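Local coordinates for cell division control protein 45 cdc45 putative (Entamoeba histolytica, PDB 6CC2) that probably serves DNA replication as the Cdc45 subunit of the CMG (Cdc45-MCM-GINS) helicase, which unwinds the parental duplex at replication forks, at residues S108-N113 with G175-E180; N59-L64 with D84-I89; I213-N218 with S487-K492; P31-I36 with V208-I213. One frame throughout, in Å; residues are numbered along the deposited sequence.

Contact 1: S108-N113 with G175-E180; sequences SHRPFN and GEFYSE. With EDO (1,2-ethanediol), chain E.
H109 and R110 pair with Y178 and F177 in a short antiparallel ribbon, H109 and Y178 forming the non-hydrogen-bonded pair and R110 and F177 the hydrogen-bonded one. R110 N donates to F177 O over 2.9 Å, and S179 N meets S108 O almost straight, at 173°. Both E176 N (2.6 Å) and F177 N (3.0 Å) donate to R110 O; two consecutive residues thus face one, a classic beta bulge. Next to it, P111 follows a cis peptide bond and lays CD against E176 CG.

Apolar contacts gather on the face of R110 and F177. R110 CB stands over the F177 ring, 3.8 Å from its centroid, in a CH-pi contact. The R110 chain then bends, its CD turned back by chi2 of -74°, and the guanidinium lies between S179 CB over one face and F112 CZ over the other. On the other face of the ribbon the H109 and Y178 rings lie side by side, centroids 5.0 Å apart and planes inclined by 49°.

Among the polar ends, R110 NH2 reaches H109 O at 3.0 Å, coming from above the carbonyl plane, and also bonds D107 O, while a water joins NH1 to E180 O. Another water bridges H109 NE2 and Y178 OH, and D107 OD1 holds H109 ND1. A 1,2-ethanediol, probably from the crystallisation liquor, donates its O2 to Y178 O at 2.8 Å.

The D107-S108-H109 run probably corresponds to the DHH motif of the related RecJ-type phosphoesterases. Strand 109-110 follows strand 102-106 of the parallel sheet, and Y178 packs on K216, just past helix 199-213, and on P488.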
loop_
_atom_site.group_PDB
_atom_site.type_symbol
_atom_site.label_atom_id
_atom_site.label_comp_id
_atom_site.label_asym_id
_atom_site.label_seq_id
_atom_site.Cartn_x
_atom_site.Cartn_y
_atom_site.Cartn_z
ATOM N N SER A 108 -8.447 -9.117 1.815
ATOM C CA SER A 108 -7.912 -9.093 3.170
ATOM C C SER A 108 -8.785 -8.324 4.163
ATOM O O SER A 108 -8.544 -8.427 5.371
ATOM C CB SER A 108 -6.502 -8.478 3.173
ATOM O OG SER A 108 -6.546 -7.100 2.808
ATOM N N HIS A 109 -9.776 -7.567 3.687
ATOM C CA HIS A 109 -10.676 -6.857 4.594
ATOM C C HIS A 109 -11.508 -7.830 5.418
ATOM O O HIS A 109 -11.926 -8.878 4.926
ATOM C CB HIS A 109 -11.628 -5.957 3.802
ATOM C CG HIS A 109 -10.954 -4.813 3.114
ATOM N ND1 HIS A 109 -10.390 -4.922 1.859
ATOM C CD2 HIS A 109 -10.759 -3.528 3.507
ATOM C CE1 HIS A 109 -9.872 -3.756 1.510
ATOM N NE2 HIS A 109 -10.087 -2.893 2.491
ATOM N N ARG A 110 -11.759 -7.471 6.677
ATOM C CA ARG A 110 -12.657 -8.233 7.544
ATOM C C ARG A 110 -13.488 -7.260 8.369
ATOM O O ARG A 110 -13.050 -6.132 8.623
ATOM C CB ARG A 110 -11.892 -9.163 8.503
ATOM C CG ARG A 110 -11.072 -10.247 7.824
ATOM C CD ARG A 110 -11.958 -11.357 7.271
ATOM N NE ARG A 110 -11.131 -12.501 6.865
ATOM C CZ ARG A 110 -10.406 -12.536 5.751
ATOM N NH1 ARG A 110 -9.656 -13.591 5.485
ATOM N NH2 ARG A 110 -10.417 -11.505 4.914
ATOM N N PRO A 111 -14.684 -7.669 8.818
ATOM C CA PRO A 111 -15.372 -8.932 8.499
ATOM C C PRO A 111 -15.894 -8.983 7.067
ATOM O O PRO A 111 -16.077 -7.957 6.429
ATOM C CB PRO A 111 -16.531 -8.965 9.485
ATOM C CG PRO A 111 -16.816 -7.528 9.769
ATOM C CD PRO A 111 -15.457 -6.871 9.783
ATOM N N PHE A 112 -16.132 -10.189 6.563
ATOM C CA PHE A 112 -16.851 -10.336 5.306
ATOM C C PHE A 112 -18.289 -9.840 5.452
ATOM O O PHE A 112 -18.899 -9.929 6.526
ATOM C CB PHE A 112 -16.857 -11.792 4.879
ATOM C CG PHE A 112 -15.511 -12.336 4.500
ATOM C CD1 PHE A 112 -14.690 -11.657 3.610
ATOM C CD2 PHE A 112 -15.084 -13.549 5.008
ATOM C CE1 PHE A 112 -13.455 -12.176 3.249
ATOM C CE2 PHE A 112 -13.852 -14.072 4.648
ATOM C CZ PHE A 112 -13.043 -13.390 3.780
ATOM N N ASN A 113 -18.836 -9.315 4.362
ATOM C CA ASN A 113 -20.256 -8.975 4.337
ATOM C C ASN A 113 -21.105 -10.225 4.564
ATOM O O ASN A 113 -20.884 -11.262 3.942
ATOM C CB ASN A 113 -20.616 -8.321 3.002
ATOM C CG ASN A 113 -22.110 -8.067 2.860
ATOM O OD1 ASN A 113 -22.861 -8.941 2.453
ATOM N ND2 ASN A 113 -22.543 -6.858 3.199
ATOM N N GLY A 175 -16.087 -3.492 6.468
ATOM C CA GLY A 175 -14.701 -3.694 6.856
ATOM C C GLY A 175 -14.350 -2.941 8.129
ATOM O O GLY A 175 -14.729 -1.783 8.320
ATOM N N GLU A 176 -13.622 -3.629 9.019
ATOM C CA GLU A 176 -13.149 -3.042 10.265
ATOM C C GLU A 176 -11.671 -3.276 10.521
ATOM O O GLU A 176 -11.102 -2.595 11.367
ATOM C CB GLU A 176 -13.942 -3.581 11.477
ATOM C CG GLU A 176 -15.425 -3.250 11.451
ATOM C CD GLU A 176 -16.178 -3.836 12.638
ATOM O OE1 GLU A 176 -15.528 -4.200 13.644
ATOM O OE2 GLU A 176 -17.422 -3.936 12.560
ATOM N N PHE A 177 -11.033 -4.213 9.840
ATOM C CA PHE A 177 -9.610 -4.460 10.027
ATOM C C PHE A 177 -9.133 -5.305 8.853
ATOM O O PHE A 177 -9.913 -5.653 7.965
ATOM C CB PHE A 177 -9.325 -5.147 11.370
ATOM C CG PHE A 177 -10.061 -6.434 11.566
ATOM C CD1 PHE A 177 -11.336 -6.435 12.072
ATOM C CD2 PHE A 177 -9.474 -7.642 11.209
ATOM C CE1 PHE A 177 -12.019 -7.613 12.247
ATOM C CE2 PHE A 177 -10.171 -8.823 11.406
ATOM C CZ PHE A 177 -11.427 -8.797 11.903
ATOM N N TYR A 178 -7.829 -5.594 8.835
ATOM C CA TYR A 178 -7.191 -6.342 7.770
ATOM C C TYR A 178 -6.630 -7.645 8.318
ATOM O O TYR A 178 -6.012 -7.670 9.397
ATOM C CB TYR A 178 -6.062 -5.554 7.086
ATOM C CG TYR A 178 -6.529 -4.252 6.489
ATOM C CD1 TYR A 178 -6.631 -3.099 7.278
ATOM C CD2 TYR A 178 -6.882 -4.162 5.173
ATOM C CE1 TYR A 178 -7.072 -1.925 6.748
ATOM C CE2 TYR A 178 -7.313 -2.970 4.624
ATOM C CZ TYR A 178 -7.412 -1.853 5.429
ATOM O OH TYR A 178 -7.845 -0.657 4.889
ATOM N N SER A 179 -6.868 -8.725 7.575
ATOM C CA SER A 179 -6.376 -10.049 7.926
ATOM C C SER A 179 -5.332 -10.500 6.912
ATOM O O SER A 179 -4.576 -9.679 6.368
ATOM C CB SER A 179 -7.550 -11.020 8.020
ATOM O OG SER A 179 -7.137 -12.264 8.597
ATOM N N GLU A 180 -5.309 -11.797 6.616
ATOM C CA GLU A 180 -4.231 -12.383 5.827
ATOM C C GLU A 180 -4.033 -11.719 4.468
ATOM O O GLU A 180 -4.985 -11.413 3.740
ATOM C CB GLU A 180 -4.518 -13.875 5.630
ATOM C CG GLU A 180 -3.360 -14.679 5.115
ATOM C CD GLU A 180 -3.604 -16.162 5.276
ATOM O OE1 GLU A 180 -4.709 -16.615 4.912
ATOM O OE2 GLU A 180 -2.703 -16.862 5.789
HETATM C C1 EDO E . -4.449 -9.627 12.770
HETATM O O1 EDO E . -5.822 -9.302 12.515
HETATM C C2 EDO E . -3.707 -9.828 11.451
HETATM O O2 EDO E . -3.764 -8.635 10.664
HETATM O O HOH W 1 -8.358 -0.682 2.333
HETATM O O HOH W 2 -7.445 -12.663 3.580
#

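Contact 2: N59-L64 with D84-I89; sequences NNYETL and DCAGSI
Y61 is the main projection of this contact, its ring reaching from the first turn of helix 61-71 into a hollow shaped by C85, A86 and I89. The tyrosine and I89 meet tip to tip: I89 CD1 lies over one face of the ring, 3.5 Å from its centroid and only 16° off the normal, in a CH-pi contact. CG2 of I89 adds a second touch at Y61 CE2. C85 CB flanks the ring at CE1, while at the end of the side chain the OH accepts from A86 N, 2.9 Å away, with that nitrogen near the ring plane. One bond therefore fixes the tip of a ring whose face is already packed.

L64 makes a smaller bump. With CG anti to the backbone N (chi1 -174°), it brings CD1 to 3.9 Å from C85 SG.

The type I turn from A86 to I89, closed by a weak 3.4 Å bond from I89 N to A86 O, brings I89 round to face the tyrosine. On the helix side, N60 is the N-cap, its OD1 accepting from T63 N at 2.8 Å.

F517 meets the Y61 ring edge-to-face, and D107, just after strand 102-106 of the parallel sheet, takes the N-H of G87 through OD2. The 84-89 loop leaves strand 77-83 of that sheet and leads to helix 91-95, whose L95 touches L64 and whose L94 touches I89.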
loop_
_atom_site.group_PDB
_atom_site.type_symbol
_atom_site.label_atom_id
_atom_site.label_comp_id
_atom_site.label_asym_id
_atom_site.label_seq_id
_atom_site.Cartn_x
_atom_site.Cartn_y
_atom_site.Cartn_z
ATOM N N ASN A 59 -10.156 0.930 -9.710
ATOM C CA ASN A 59 -9.838 1.968 -8.741
ATOM C C ASN A 59 -10.978 2.263 -7.768
ATOM O O ASN A 59 -10.742 2.945 -6.767
ATOM C CB ASN A 59 -9.449 3.263 -9.481
ATOM C CG ASN A 59 -10.510 3.730 -10.485
ATOM O OD1 ASN A 59 -11.144 2.926 -11.190
ATOM N ND2 ASN A 59 -10.688 5.047 -10.578
ATOM N N ASN A 60 -12.190 1.782 -8.046
ATOM C CA ASN A 60 -13.346 1.983 -7.176
ATOM C C ASN A 60 -14.424 0.995 -7.600
ATOM O O ASN A 60 -14.287 0.291 -8.607
ATOM C CB ASN A 60 -13.830 3.433 -7.228
ATOM C CG ASN A 60 -14.173 3.879 -8.631
ATOM O OD1 ASN A 60 -15.021 3.261 -9.312
ATOM N ND2 ASN A 60 -13.540 4.974 -9.083
ATOM N N TYR A 61 -15.520 0.955 -6.833
ATOM C CA TYR A 61 -16.556 -0.025 -7.127
ATOM C C TYR A 61 -17.424 0.364 -8.312
ATOM O O TYR A 61 -18.059 -0.517 -8.925
ATOM C CB TYR A 61 -17.425 -0.278 -5.898
ATOM C CG TYR A 61 -16.722 -1.088 -4.849
ATOM C CD1 TYR A 61 -16.293 -2.376 -5.116
ATOM C CD2 TYR A 61 -16.485 -0.578 -3.590
ATOM C CE1 TYR A 61 -15.641 -3.128 -4.171
ATOM C CE2 TYR A 61 -15.837 -1.321 -2.620
ATOM C CZ TYR A 61 -15.419 -2.611 -2.915
ATOM O OH TYR A 61 -14.745 -3.357 -1.984
ATOM N N GLU A 62 -17.479 1.651 -8.657
ATOM C CA GLU A 62 -18.200 2.058 -9.851
ATOM C C GLU A 62 -17.557 1.458 -11.092
ATOM O O GLU A 62 -18.255 0.969 -11.992
ATOM C CB GLU A 62 -18.239 3.583 -9.953
ATOM C CG GLU A 62 -18.810 4.283 -8.736
ATOM C CD GLU A 62 -18.908 5.787 -8.933
ATOM O OE1 GLU A 62 -19.068 6.228 -10.092
ATOM O OE2 GLU A 62 -18.818 6.526 -7.929
ATOM N N THR A 63 -16.226 1.532 -11.179
ATOM C CA THR A 63 -15.509 0.949 -12.307
ATOM C C THR A 63 -15.692 -0.565 -12.342
ATOM O O THR A 63 -16.003 -1.148 -13.400
ATOM C CB THR A 63 -14.023 1.303 -12.218
ATOM O OG1 THR A 63 -13.877 2.718 -12.357
ATOM C CG2 THR A 63 -13.225 0.598 -13.316
ATOM N N LEU A 64 -15.511 -1.210 -11.190
ATOM C CA LEU A 64 -15.729 -2.648 -11.099
ATOM C C LEU A 64 -17.104 -3.010 -11.651
ATOM O O LEU A 64 -17.230 -3.902 -12.496
ATOM C CB LEU A 64 -15.569 -3.103 -9.643
ATOM C CG LEU A 64 -15.631 -4.624 -9.434
ATOM C CD1 LEU A 64 -14.828 -5.051 -8.207
ATOM C CD2 LEU A 64 -17.056 -5.113 -9.293
ATOM N N ASP A 84 -8.536 -8.164 -3.285
ATOM C CA ASP A 84 -8.376 -7.119 -2.249
ATOM C C ASP A 84 -9.495 -6.089 -2.308
ATOM O O ASP A 84 -9.347 -4.960 -1.872
ATOM C CB ASP A 84 -6.998 -6.452 -2.297
ATOM C CG ASP A 84 -6.358 -6.317 -0.892
ATOM O OD1 ASP A 84 -6.942 -6.823 0.095
ATOM O OD2 ASP A 84 -5.263 -5.714 -0.770
ATOM N N CYS A 85 -10.650 -6.493 -2.829
ATOM C CA CYS A 85 -11.865 -5.703 -2.778
ATOM C C CYS A 85 -13.053 -6.655 -2.841
ATOM O O CYS A 85 -12.891 -7.854 -3.091
ATOM C CB CYS A 85 -11.929 -4.690 -3.921
ATOM S SG CYS A 85 -11.923 -5.420 -5.584
ATOM N N ALA A 86 -14.235 -6.104 -2.568
ATOM C CA ALA A 86 -15.540 -6.722 -2.739
ATOM C C ALA A 86 -15.970 -7.618 -1.589
ATOM O O ALA A 86 -17.168 -7.855 -1.411
ATOM C CB ALA A 86 -15.594 -7.548 -4.028
ATOM N N GLY A 87 -15.029 -8.126 -0.793
ATOM C CA GLY A 87 -15.407 -9.058 0.262
ATOM C C GLY A 87 -16.308 -8.454 1.325
ATOM O O GLY A 87 -17.123 -9.157 1.919
ATOM N N SER A 88 -16.159 -7.159 1.606
ATOM C CA SER A 88 -16.888 -6.529 2.697
ATOM C C SER A 88 -18.059 -5.668 2.227
ATOM O O SER A 88 -18.682 -4.989 3.051
ATOM C CB SER A 88 -15.930 -5.706 3.559
ATOM O OG SER A 88 -14.999 -6.595 4.185
ATOM N N ILE A 89 -18.414 -5.716 0.947
ATOM C CA ILE A 89 -19.602 -5.033 0.465
ATOM C C ILE A 89 -20.631 -6.071 0.021
ATOM O O ILE A 89 -20.320 -7.242 -0.175
ATOM C CB ILE A 89 -19.288 -4.054 -0.663
ATOM C CG1 ILE A 89 -18.779 -4.798 -1.892
ATOM C CG2 ILE A 89 -18.269 -3.025 -0.205
ATOM C CD1 ILE A 89 -18.774 -3.943 -3.154
#

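Contact 3: I213-N218 with S487-K492; sequences ISLKIN and SPISVK
K216 and P488 bring the two backbones nearest, with their CA atoms 5.9 Å apart, where a chain leaving helix 199-213 passes the opening turn of a 3-10 segment. No hydrogen bond crosses between them, and the contact consists of van der Waals packing between proline, isoleucine, leucine and lysine carbons and the carbonyls of S214 and L215. P488 supplies the principal knob: its CG lies 3.2 Å from S214 O, and CB and CD approach the same oxygen from farther off. The aliphatic part of K216 crosses this ring, with CG 3.7 Å from P488 CB and CE 3.9 Å from P488 CG. The lysine chain runs extended beyond CG, and both CG and CE touch the ring.

The carbonyls are turned this way by a Schellman motif at the end of helix 199-213. L215 adopts positive phi (71°), and the K216 N-H bonds back to Q211 O, which ends the helix and swings the chain toward helix 219-233. On the other side of the contact, the 3-10 segment 488-492 is closed by bonds from S490 N to S487 O and from V491 N to P488 O.

I489 makes the second point of packing. Its CG1 is anti to the carbonyl carbon, and a bent chi2 of -64° puts CD1 3.4 Å from L215 O. CG1 itself rests on L215 CB at 4.1 Å. W465, ahead of strand 468-474, touches both L215 and I489.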
loop_
_atom_site.group_PDB
_atom_site.type_symbol
_atom_site.label_atom_id
_atom_site.label_comp_id
_atom_site.label_asym_id
_atom_site.label_seq_id
_atom_site.Cartn_x
_atom_site.Cartn_y
_atom_site.Cartn_z
ATOM N N ILE A 213 4.076 -1.922 5.525
ATOM C CA ILE A 213 4.344 -0.551 5.101
ATOM C C ILE A 213 3.065 0.277 5.092
ATOM O O ILE A 213 3.064 1.461 5.466
ATOM C CB ILE A 213 5.003 -0.553 3.703
ATOM C CG1 ILE A 213 6.411 -1.093 3.794
ATOM C CG2 ILE A 213 4.997 0.845 3.105
ATOM C CD1 ILE A 213 7.043 -1.449 2.423
ATOM N N SER A 214 1.967 -0.325 4.609
ATOM C CA SER A 214 0.709 0.383 4.421
ATOM C C SER A 214 -0.087 0.548 5.711
ATOM O O SER A 214 -1.200 1.098 5.665
ATOM C CB SER A 214 -0.142 -0.349 3.378
ATOM O OG SER A 214 0.488 -0.330 2.114
ATOM N N LEU A 215 0.437 0.076 6.848
ATOM C CA LEU A 215 -0.178 0.228 8.156
ATOM C C LEU A 215 -1.436 -0.628 8.337
ATOM O O LEU A 215 -2.299 -0.316 9.167
ATOM C CB LEU A 215 -0.505 1.706 8.449
ATOM C CG LEU A 215 0.657 2.648 8.167
ATOM C CD1 LEU A 215 0.278 4.076 8.537
ATOM C CD2 LEU A 215 1.901 2.239 8.917
ATOM N N LYS A 216 -1.487 -1.773 7.656
ATOM C CA LYS A 216 -2.623 -2.678 7.738
ATOM C C LYS A 216 -2.399 -3.829 8.719
ATOM O O LYS A 216 -3.380 -4.410 9.211
ATOM C CB LYS A 216 -2.921 -3.254 6.349
ATOM C CG LYS A 216 -3.411 -2.199 5.380
ATOM C CD LYS A 216 -3.541 -2.713 3.976
ATOM C CE LYS A 216 -4.059 -1.594 3.053
ATOM N NZ LYS A 216 -4.042 -1.997 1.627
ATOM N N ILE A 217 -1.142 -4.152 9.033
ATOM C CA ILE A 217 -0.819 -5.188 10.011
ATOM C C ILE A 217 0.267 -4.684 10.937
ATOM O O ILE A 217 1.038 -3.811 10.573
ATOM C CB ILE A 217 -0.349 -6.487 9.325
ATOM C CG1 ILE A 217 0.940 -6.273 8.535
ATOM C CG2 ILE A 217 -1.465 -7.040 8.419
ATOM C CD1 ILE A 217 1.552 -7.579 8.004
ATOM N N ASN A 218 0.348 -5.291 12.120
ATOM C CA ASN A 218 1.383 -4.938 13.079
ATOM C C ASN A 218 2.645 -5.797 12.878
ATOM O O ASN A 218 2.716 -6.684 12.013
ATOM C CB ASN A 218 0.856 -5.033 14.520
ATOM C CG ASN A 218 0.482 -6.448 14.951
ATOM O OD1 ASN A 218 0.958 -7.444 14.412
ATOM N ND2 ASN A 218 -0.383 -6.532 15.967
ATOM N N SER A 487 -6.650 6.874 5.893
ATOM C CA SER A 487 -5.612 5.820 5.951
ATOM C C SER A 487 -6.189 4.502 6.456
ATOM O O SER A 487 -7.271 4.467 7.058
ATOM C CB SER A 487 -4.475 6.266 6.853
ATOM O OG SER A 487 -4.827 6.139 8.211
ATOM N N PRO A 488 -5.471 3.389 6.256
ATOM C CA PRO A 488 -5.991 2.098 6.723
ATOM C C PRO A 488 -6.230 2.040 8.222
ATOM O O PRO A 488 -7.052 1.235 8.679
ATOM C CB PRO A 488 -4.906 1.091 6.285
ATOM C CG PRO A 488 -4.300 1.738 5.053
ATOM C CD PRO A 488 -4.297 3.233 5.363
ATOM N N ILE A 489 -5.524 2.842 9.007
ATOM C CA ILE A 489 -5.768 2.869 10.442
ATOM C C ILE A 489 -7.185 3.325 10.756
ATOM O O ILE A 489 -7.748 2.939 11.788
ATOM C CB ILE A 489 -4.717 3.770 11.119
ATOM C CG1 ILE A 489 -3.310 3.152 10.989
ATOM C CG2 ILE A 489 -5.061 3.974 12.598
ATOM C CD1 ILE A 489 -3.125 1.846 11.691
ATOM N N SER A 490 -7.791 4.131 9.880
ATOM C CA SER A 490 -9.131 4.661 10.102
ATOM C C SER A 490 -10.215 3.877 9.360
ATOM O O SER A 490 -11.322 4.400 9.166
ATOM C CB SER A 490 -9.198 6.132 9.680
ATOM O OG SER A 490 -8.150 6.897 10.245
ATOM N N VAL A 491 -9.935 2.630 8.964
ATOM C CA VAL A 491 -10.871 1.904 8.097
ATOM C C VAL A 491 -12.224 1.723 8.777
ATOM O O VAL A 491 -13.253 1.639 8.103
ATOM C CB VAL A 491 -10.258 0.552 7.681
ATOM C CG1 VAL A 491 -10.021 -0.332 8.893
ATOM C CG2 VAL A 491 -11.142 -0.179 6.646
ATOM N N LYS A 492 -12.251 1.643 10.108
ATOM C CA LYS A 492 -13.507 1.379 10.802
ATOM C C LYS A 492 -14.517 2.504 10.594
ATOM O O LYS A 492 -15.726 2.276 10.723
ATOM C CB LYS A 492 -13.267 1.188 12.306
ATOM C CG LYS A 492 -12.768 -0.183 12.693
ATOM C CD LYS A 492 -12.778 -0.380 14.208
ATOM C CE LYS A 492 -14.198 -0.480 14.755
ATOM N NZ LYS A 492 -14.224 -0.766 16.227
#

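Contact 4: P31-I36 with V208-I213; sequences PTVDAI and VCDQYI
The capped N-terminus of helix 33-48 forms this contact, its first turn receiving the carboxylate of D210 from helix 199-213. D34 N donates to D210 OD2 over 3.0 Å, with an angle of 159° at the hydrogen; the donor comes from above the carboxylate plane, 47° out of it. The other oxygen works through a water, which donates to D210 OD1 at 2.6 Å and accepts from V33 N at 3.1 Å. Direct and water-mediated bonds thus tie both oxygens to successive N-H groups of the helix start.

D210 reaches this place with CG anti to its backbone N (chi1 176°). V33 crosses it, resting CB 3.5 Å from D210 CG, and T32 CB approaches OD2. T32 is the N-cap, its OG1 accepting from A35 N at 2.9 Å, so the cap and D210 serve different amides of the same turn.

Beside this grip the D34 side chain crosses that of Q211, with D34 OD2 3.9 Å from Q211 CG and the carboxylate and amide planes inclined to each other. Neither polar end relies on the other: D34 is bonded to S181 OG and to the backbone N-H groups of V182 and G183, at the start of helix 182-192, while Q211 NE2 bonds S179 O.

Strand 24-29 leads into the capped turn, where D84, just after neighbouring strand 77-83, bonds T32 OG1. Helix 354-364 packs on C209 and I213 of helix 199-213.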
loop_
_atom_site.group_PDB
_atom_site.type_symbol
_atom_site.label_atom_id
_atom_site.label_comp_id
_atom_site.label_asym_id
_atom_site.label_seq_id
_atom_site.Cartn_x
_atom_site.Cartn_y
_atom_site.Cartn_z
ATOM N N PRO A 31 -5.860 -1.393 -6.140
ATOM C CA PRO A 31 -4.501 -0.805 -6.252
ATOM C C PRO A 31 -3.635 -0.956 -5.007
ATOM O O PRO A 31 -3.299 0.006 -4.311
ATOM C CB PRO A 31 -4.788 0.668 -6.555
ATOM C CG PRO A 31 -6.285 0.833 -6.577
ATOM C CD PRO A 31 -6.901 -0.360 -5.970
ATOM N N THR A 32 -3.245 -2.195 -4.705
ATOM C CA THR A 32 -2.241 -2.454 -3.670
ATOM C C THR A 32 -1.183 -3.387 -4.235
ATOM O O THR A 32 -1.455 -4.167 -5.145
ATOM C CB THR A 32 -2.864 -3.091 -2.406
ATOM O OG1 THR A 32 -3.206 -4.438 -2.631
ATOM C CG2 THR A 32 -4.115 -2.297 -1.946
ATOM N N VAL A 33 0.028 -3.297 -3.698
ATOM C CA VAL A 33 1.086 -4.202 -4.143
ATOM C C VAL A 33 0.712 -5.635 -3.814
ATOM O O VAL A 33 0.991 -6.559 -4.590
ATOM C CB VAL A 33 2.425 -3.803 -3.502
ATOM C CG1 VAL A 33 3.492 -4.850 -3.833
ATOM C CG2 VAL A 33 2.860 -2.415 -3.981
ATOM N N ASP A 34 0.104 -5.853 -2.640
ATOM C CA ASP A 34 -0.376 -7.194 -2.262
ATOM C C ASP A 34 -1.323 -7.759 -3.311
ATOM O O ASP A 34 -1.256 -8.945 -3.659
ATOM C CB ASP A 34 -1.057 -7.104 -0.894
ATOM C CG ASP A 34 -1.250 -8.450 -0.216
ATOM O OD1 ASP A 34 -0.552 -9.451 -0.524
ATOM O OD2 ASP A 34 -2.113 -8.488 0.688
ATOM N N ALA A 35 -2.218 -6.931 -3.835
ATOM C CA ALA A 35 -3.123 -7.390 -4.878
ATOM C C ALA A 35 -2.364 -7.797 -6.136
ATOM O O ALA A 35 -2.707 -8.807 -6.757
ATOM C CB ALA A 35 -4.157 -6.312 -5.204
ATOM N N ILE A 36 -1.326 -7.049 -6.513
ATOM C CA ILE A 36 -0.526 -7.437 -7.680
ATOM C C ILE A 36 0.149 -8.778 -7.423
ATOM O O ILE A 36 0.218 -9.650 -8.306
ATOM C CB ILE A 36 0.504 -6.364 -8.041
ATOM C CG1 ILE A 36 -0.183 -5.015 -8.313
ATOM C CG2 ILE A 36 1.311 -6.783 -9.299
ATOM C CD1 ILE A 36 0.768 -3.909 -8.745
ATOM N N VAL A 208 3.276 -9.195 2.008
ATOM C CA VAL A 208 3.097 -8.938 3.424
ATOM C C VAL A 208 3.909 -7.721 3.860
ATOM O O VAL A 208 3.494 -6.986 4.746
ATOM C CB VAL A 208 3.423 -10.175 4.269
ATOM C CG1 VAL A 208 4.895 -10.481 4.283
ATOM C CG2 VAL A 208 2.908 -9.968 5.707
ATOM N N CYS A 209 5.070 -7.478 3.238
ATOM C CA CYS A 209 5.769 -6.227 3.478
ATOM C C CYS A 209 4.895 -5.031 3.087
ATOM O O CYS A 209 4.881 -4.013 3.792
ATOM C CB CYS A 209 7.078 -6.181 2.691
ATOM S SG CYS A 209 8.348 -7.262 3.347
ATOM N N ASP A 210 4.175 -5.137 1.964
ATOM C CA ASP A 210 3.240 -4.072 1.564
ATOM C C ASP A 210 2.200 -3.828 2.655
ATOM O O ASP A 210 1.901 -2.678 3.007
ATOM C CB ASP A 210 2.564 -4.438 0.242
ATOM C CG ASP A 210 1.518 -3.413 -0.176
ATOM O OD1 ASP A 210 1.846 -2.204 -0.206
ATOM O OD2 ASP A 210 0.356 -3.819 -0.488
ATOM N N GLN A 211 1.616 -4.903 3.199
ATOM C CA GLN A 211 0.653 -4.718 4.292
ATOM C C GLN A 211 1.265 -3.958 5.462
ATOM O O GLN A 211 0.617 -3.091 6.065
ATOM C CB GLN A 211 0.148 -6.062 4.795
ATOM C CG GLN A 211 -0.841 -6.758 3.895
ATOM C CD GLN A 211 -1.414 -7.963 4.608
ATOM O OE1 GLN A 211 -0.677 -8.831 5.070
ATOM N NE2 GLN A 211 -2.739 -7.993 4.737
ATOM N N TYR A 212 2.495 -4.286 5.835
ATOM C CA TYR A 212 3.106 -3.634 6.997
ATOM C C TYR A 212 3.442 -2.183 6.684
ATOM O O TYR A 212 3.144 -1.281 7.478
ATOM C CB TYR A 212 4.355 -4.420 7.449
ATOM C CG TYR A 212 5.042 -3.852 8.653
ATOM C CD1 TYR A 212 4.478 -3.942 9.935
ATOM C CD2 TYR A 212 6.270 -3.201 8.528
ATOM C CE1 TYR A 212 5.111 -3.420 11.039
ATOM C CE2 TYR A 212 6.923 -2.679 9.640
ATOM C CZ TYR A 212 6.340 -2.780 10.889
ATOM O OH TYR A 212 6.979 -2.245 11.984
ATOM N N ILE A 213 4.076 -1.922 5.525
ATOM C CA ILE A 213 4.344 -0.551 5.101
ATOM C C ILE A 213 3.065 0.277 5.092
ATOM O O ILE A 213 3.064 1.461 5.466
ATOM C CB ILE A 213 5.003 -0.553 3.703
ATOM C CG1 ILE A 213 6.411 -1.093 3.794
ATOM C CG2 ILE A 213 4.997 0.845 3.105
ATOM C CD1 ILE A 213 7.043 -1.449 2.423
HETATM O O HOH W 3 0.265 -0.894 -1.802
#

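Contacts 2 and 4 are buried, whereas contacts 1 and 3 lie toward the surface. Contact 1 is chiefly backbone pairing with water-bridged polar ends, contact 2 aromatic packing with one hydrogen bond, contact 3 purely van der Waals, and contact 4 a carboxylate at a helix start. Contacts 3 and 4 share I213 and use the end of helix 199-213, whose Q211 also ties contact 4 to contact 1. D84 of contact 2 links to both S108 of contact 1 and T32 of contact 4, and S88 of contact 2 bonds P111 of contact 1. Contacts 2 and 3 do not touch; their nearest atoms are about 5 Å apart.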